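Local atomic coordinates of multisubunit Na+/H+ antiporter, F subunit (Anoxybacillus flavithermus, PDB entry 6Z16), a protein that probably takes part, as a small membrane subunit of a multisubunit antiporter, in exchanging sodium ions for protons across the cell membrane. Residues L3-L7 with I47-L51; L41-A46 with V60-I64. All coordinates share one frame; numbering follows the deposited sequence.

Contact 1 (L3-L7 with I47-L51); sequences LNIAL and IVSML. With PTY (phosphatidylethanolamine), chain B.
An antiparallel pair of transmembrane helices meets here near one membrane end, where Leu3 and Leu7, one turn apart, face Ile47 and Leu51 of the second helix. The short axes stay 10.3 Å apart and run at 156°, a spacing that leaves room for branched aliphatic side chains to fill the interface with apolar packing. Leu3 is the residue most covered by the other helix: its CD2 lies 3.7 Å from Met50 CB and equally near Leu51 CD2, its side chain sliding past that of Leu51 in the opposite direction. Ile47 suits the middle of the interface because its two branches part. CG2, held anti to the backbone N while CG1 stands beside it (chi1 -67°), packs 3.8 Å from Leu7 CG, whereas the longer arm carries CD1 to 3.8 Å from Ala6 CB. Ala6, with only a methyl group, takes up little room opposite that arm.

Asn4 and Ile5 belong to a phosphatidylethanolamine pocket that also includes Ile44. Asn4 OD1 lies 3.6 Å from the ester carbonyl O10; both are acceptors, so this is proximity only, though a polar residue probably suits the lipid's glycerol and phosphate region. Ile5 CD1 approaches the ethanolamine carbon C2 at 3.9 Å. Tyr651 of a neighbouring subunit packs on both Leu7 and Leu51, and Ile17 of another subunit on Met50, so neighbouring subunits cover parts of the pair. Leu7 and Leu51 reach toward each other tip to tip, Leu7 CD1 ending 3.7 Å from Leu51 CD1.

Contact 2 (L41-A46 with V60-I64); sequences LAGIVA and VILLI
The second and third transmembrane helices of this three-helix subunit form an antiparallel helical hairpin, and here they pack in its buried part through Ala42, Val45 and Ala46 on one side and Val60, Ile61 and Ile64 on the other. Their short axes are nearly antiparallel, at 176°, and approach to 9.1 Å. Small residues make this possible: Ala42 puts only a methyl group between the helices, and its CA lies 5.1 Å from that of Ile61.

The larger isoleucines fill the space beside these alanines. Ile64 lies against Ala42, with CG2 3.8 Å from Ala42 CB and with CD1 4.0 Å from Ala42 CA. Both branches thus touch Ala42, and CD1 also comes within 4.2 Å of Leu41 CG.

Val45, one turn after Leu41, offers a compact branched surface. Its CG1, anti to the backbone N (chi1 173°), sits 4.0 Å from Ile61 CG1 and also meets Val60 CG1, where the two valines cross at about a right angle. The side chains of Val45 and Ile61 slide past each other in opposite directions. The side chains that meet are all aliphatic, as befits a membrane interior, while the main-chain polar groups are engaged within the helices, as in the bond from Ala46 N to Ala42 O.

Other subunits close round the pair: Leu703 of one packs on Val60 and Ile64, and Leu56 of another on Ala46 and Ile61. Ile61 finishes the interface with an extended arm (chi2 166°), its CD1 resting 3.7 Å from Ala46 CB.

Overall arrangement
Helix 27-52 is common to both contacts: in contact 1 its later part, 47-51, packs on the start of helix 3-22, and in contact 2 the preceding turns, 41-46, pack on helix 58-79. The segments alternate along the chain, in the order 3-7, 41-46, 47-51, 60-64, so this middle helix joins the first and third. The contact centres lie 12 Å apart, and the contacts meet directly where Leu7 CD2 touches Ile44 CG2 at 3.8 Å. Both lie beside bound lipid, through Asn4 and Ile5 in contact 1 and Leu41 and Ile44 in contact 2; contact 2 is nearer the chain's centre and its touching residues are all buried. Together they connect three membrane-spanning helices within the 14-chain assembly.

Contact 1 (L3-L7 with I47-L51)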
# COMPACT_ATOMS: atom_id res chain seq x y z
N LEU F 3 23.87 33.82 -7.71
CA LEU F 3 23.99 32.69 -8.62
C LEU F 3 25.09 32.90 -9.65
O LEU F 3 25.73 31.93 -10.08
CB LEU F 3 22.65 32.45 -9.32
CG LEU F 3 21.46 31.85 -8.56
CD1 LEU F 3 20.71 32.85 -7.68
CD2 LEU F 3 20.50 31.21 -9.52
N ASN F 4 25.32 34.15 -10.04
CA ASN F 4 26.38 34.48 -11.00
C ASN F 4 27.75 34.19 -10.42
O ASN F 4 28.65 33.75 -11.15
CB ASN F 4 26.27 35.95 -11.39
CG ASN F 4 25.02 36.25 -12.19
OD1 ASN F 4 24.66 35.51 -13.10
ND2 ASN F 4 24.35 37.34 -11.84
N ILE F 5 27.92 34.40 -9.12
CA ILE F 5 29.18 34.10 -8.44
C ILE F 5 29.45 32.59 -8.47
O ILE F 5 30.57 32.16 -8.75
CB ILE F 5 29.15 34.66 -7.01
CG1 ILE F 5 29.34 36.19 -7.02
CG2 ILE F 5 30.20 34.02 -6.12
CD1 ILE F 5 28.07 37.00 -7.05
N ALA F 6 28.41 31.79 -8.25
CA ALA F 6 28.56 30.34 -8.32
C ALA F 6 28.85 29.86 -9.73
O ALA F 6 29.61 28.91 -9.91
CB ALA F 6 27.30 29.66 -7.77
N LEU F 7 28.28 30.53 -10.75
CA LEU F 7 28.62 30.19 -12.13
C LEU F 7 30.07 30.53 -12.46
O LEU F 7 30.73 29.77 -13.18
CB LEU F 7 27.69 30.88 -13.10
CG LEU F 7 26.38 30.13 -13.26
CD1 LEU F 7 25.47 30.94 -14.09
CD2 LEU F 7 26.66 28.81 -13.94
N ILE F 47 22.30 25.42 -11.99
CA ILE F 47 22.26 26.82 -11.60
C ILE F 47 21.64 27.69 -12.70
O ILE F 47 20.89 28.63 -12.41
CB ILE F 47 23.67 27.29 -11.20
CG1 ILE F 47 24.08 26.57 -9.93
CG2 ILE F 47 23.72 28.78 -10.92
CD1 ILE F 47 25.46 26.85 -9.50
N VAL F 48 21.86 27.35 -13.97
CA VAL F 48 21.22 28.13 -15.02
C VAL F 48 19.74 27.79 -15.12
O VAL F 48 18.94 28.63 -15.57
CB VAL F 48 21.97 27.94 -16.37
CG1 VAL F 48 21.69 26.59 -16.99
CG2 VAL F 48 21.65 29.07 -17.33
N SER F 49 19.32 26.62 -14.65
CA SER F 49 17.89 26.34 -14.54
C SER F 49 17.27 27.13 -13.40
O SER F 49 16.10 27.52 -13.50
CB SER F 49 17.66 24.85 -14.35
OG SER F 49 18.17 24.42 -13.10
N MET F 50 18.02 27.36 -12.32
CA MET F 50 17.52 28.29 -11.30
C MET F 50 17.47 29.72 -11.81
O MET F 50 16.60 30.49 -11.38
CB MET F 50 18.38 28.22 -10.04
CG MET F 50 18.14 27.02 -9.18
SD MET F 50 19.05 27.14 -7.64
CE MET F 50 20.69 26.69 -8.18
N LEU F 51 18.39 30.11 -12.69
CA LEU F 51 18.37 31.46 -13.25
C LEU F 51 17.19 31.66 -14.19
O LEU F 51 16.50 32.68 -14.13
CB LEU F 51 19.67 31.76 -14.00
CG LEU F 51 20.93 32.08 -13.23
CD1 LEU F 51 22.04 32.21 -14.22
CD2 LEU F 51 20.75 33.40 -12.52
C1 PTY B . 28.01 40.44 -16.12
C2 PTY B . 29.40 40.42 -8.28
C3 PTY B . 29.00 41.30 -9.49
O4 PTY B . 29.18 40.65 -16.95
C5 PTY B . 29.32 40.54 -14.00
C6 PTY B . 28.40 39.72 -14.86
O7 PTY B . 29.11 38.49 -15.20
C8 PTY B . 28.42 37.34 -15.11
O10 PTY B . 27.24 37.29 -14.89
C11 PTY B . 29.31 36.15 -15.28
C12 PTY B . 28.85 35.23 -16.41
C13 PTY B . 29.53 33.87 -16.39
C14 PTY B . 29.18 33.04 -17.62
C15 PTY B . 29.32 31.54 -17.45
C16 PTY B . 28.63 30.76 -18.56
C17 PTY B . 28.86 29.26 -18.51
C18 PTY B . 30.32 28.86 -18.66
C19 PTY B . 30.56 27.36 -18.54
C30 PTY B . 29.31 41.84 -17.53
C31 PTY B . 30.47 41.86 -18.48
O30 PTY B . 28.58 42.77 -17.32
C32 PTY B . 30.05 42.17 -19.91
C33 PTY B . 31.08 41.72 -20.94
C34 PTY B . 31.28 40.21 -20.97
C35 PTY B . 32.50 39.76 -21.75
C36 PTY B . 32.85 38.29 -21.52
C37 PTY B . 34.16 37.87 -22.16
P1 PTY B . 29.14 39.54 -11.51
O11 PTY B . 29.69 40.76 -10.65
O12 PTY B . 29.71 38.27 -10.88
O13 PTY B . 27.66 39.57 -11.61
O14 PTY B . 29.83 39.70 -12.95
N1 PTY B . 30.74 40.79 -7.82

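Contact 2 (L41-A46 with V60-I64)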
# COMPACT_ATOMS: atom_id res chain seq x y z
N LEU F 41 29.56 20.34 -15.29
CA LEU F 41 28.57 20.74 -16.29
C LEU F 41 27.15 20.52 -15.79
O LEU F 41 26.26 21.34 -16.03
CB LEU F 41 28.81 19.98 -17.59
CG LEU F 41 27.83 20.23 -18.75
CD1 LEU F 41 27.86 21.67 -19.18
CD2 LEU F 41 28.16 19.31 -19.91
N ALA F 42 26.93 19.41 -15.07
CA ALA F 42 25.62 19.16 -14.46
C ALA F 42 25.27 20.23 -13.43
O ALA F 42 24.12 20.68 -13.34
CB ALA F 42 25.59 17.78 -13.82
N GLY F 43 26.27 20.67 -12.66
CA GLY F 43 26.04 21.77 -11.73
C GLY F 43 25.72 23.09 -12.41
O GLY F 43 24.87 23.86 -11.93
N ILE F 44 26.39 23.37 -13.53
CA ILE F 44 26.12 24.57 -14.31
C ILE F 44 24.69 24.55 -14.86
O ILE F 44 23.99 25.57 -14.86
CB ILE F 44 27.17 24.73 -15.43
CG1 ILE F 44 28.54 25.00 -14.82
CG2 ILE F 44 26.82 25.86 -16.38
CD1 ILE F 44 29.65 24.94 -15.80
N VAL F 45 24.23 23.37 -15.29
CA VAL F 45 22.86 23.24 -15.79
C VAL F 45 21.85 23.47 -14.67
O VAL F 45 20.83 24.14 -14.87
CB VAL F 45 22.67 21.87 -16.47
CG1 VAL F 45 21.22 21.64 -16.85
CG2 VAL F 45 23.51 21.81 -17.72
N ALA F 46 22.15 22.97 -13.46
CA ALA F 46 21.27 23.22 -12.31
C ALA F 46 21.17 24.70 -11.97
O ALA F 46 20.07 25.23 -11.72
CB ALA F 46 21.76 22.43 -11.10
N VAL F 60 18.13 16.60 -17.71
CA VAL F 60 19.47 16.79 -18.24
C VAL F 60 20.51 16.52 -17.17
O VAL F 60 21.56 15.94 -17.45
CB VAL F 60 19.59 18.22 -18.83
CG1 VAL F 60 20.97 18.47 -19.40
CG2 VAL F 60 18.52 18.47 -19.87
N ILE F 61 20.22 16.88 -15.92
CA ILE F 61 21.18 16.70 -14.83
C ILE F 61 21.37 15.22 -14.51
O ILE F 61 22.50 14.72 -14.43
CB ILE F 61 20.71 17.48 -13.59
CG1 ILE F 61 20.68 18.96 -13.90
CG2 ILE F 61 21.60 17.17 -12.39
CD1 ILE F 61 19.93 19.74 -12.89
N LEU F 62 20.26 14.49 -14.34
CA LEU F 62 20.38 13.06 -14.09
C LEU F 62 20.92 12.31 -15.31
O LEU F 62 21.64 11.31 -15.16
CB LEU F 62 19.04 12.49 -13.63
CG LEU F 62 18.98 11.01 -13.26
CD1 LEU F 62 20.04 10.67 -12.24
CD2 LEU F 62 17.61 10.69 -12.69
N LEU F 63 20.67 12.85 -16.51
CA LEU F 63 21.24 12.28 -17.73
C LEU F 63 22.75 12.46 -17.77
O LEU F 63 23.47 11.53 -18.16
CB LEU F 63 20.60 12.94 -18.94
CG LEU F 63 20.95 12.27 -20.26
CD1 LEU F 63 20.29 10.92 -20.31
CD2 LEU F 63 20.54 13.11 -21.42
N ILE F 64 23.25 13.64 -17.39
CA ILE F 64 24.69 13.88 -17.37
C ILE F 64 25.37 12.97 -16.34
O ILE F 64 26.45 12.42 -16.61
CB ILE F 64 24.98 15.37 -17.10
CG1 ILE F 64 24.62 16.21 -18.32
CG2 ILE F 64 26.42 15.60 -16.78
CD1 ILE F 64 24.54 17.66 -18.02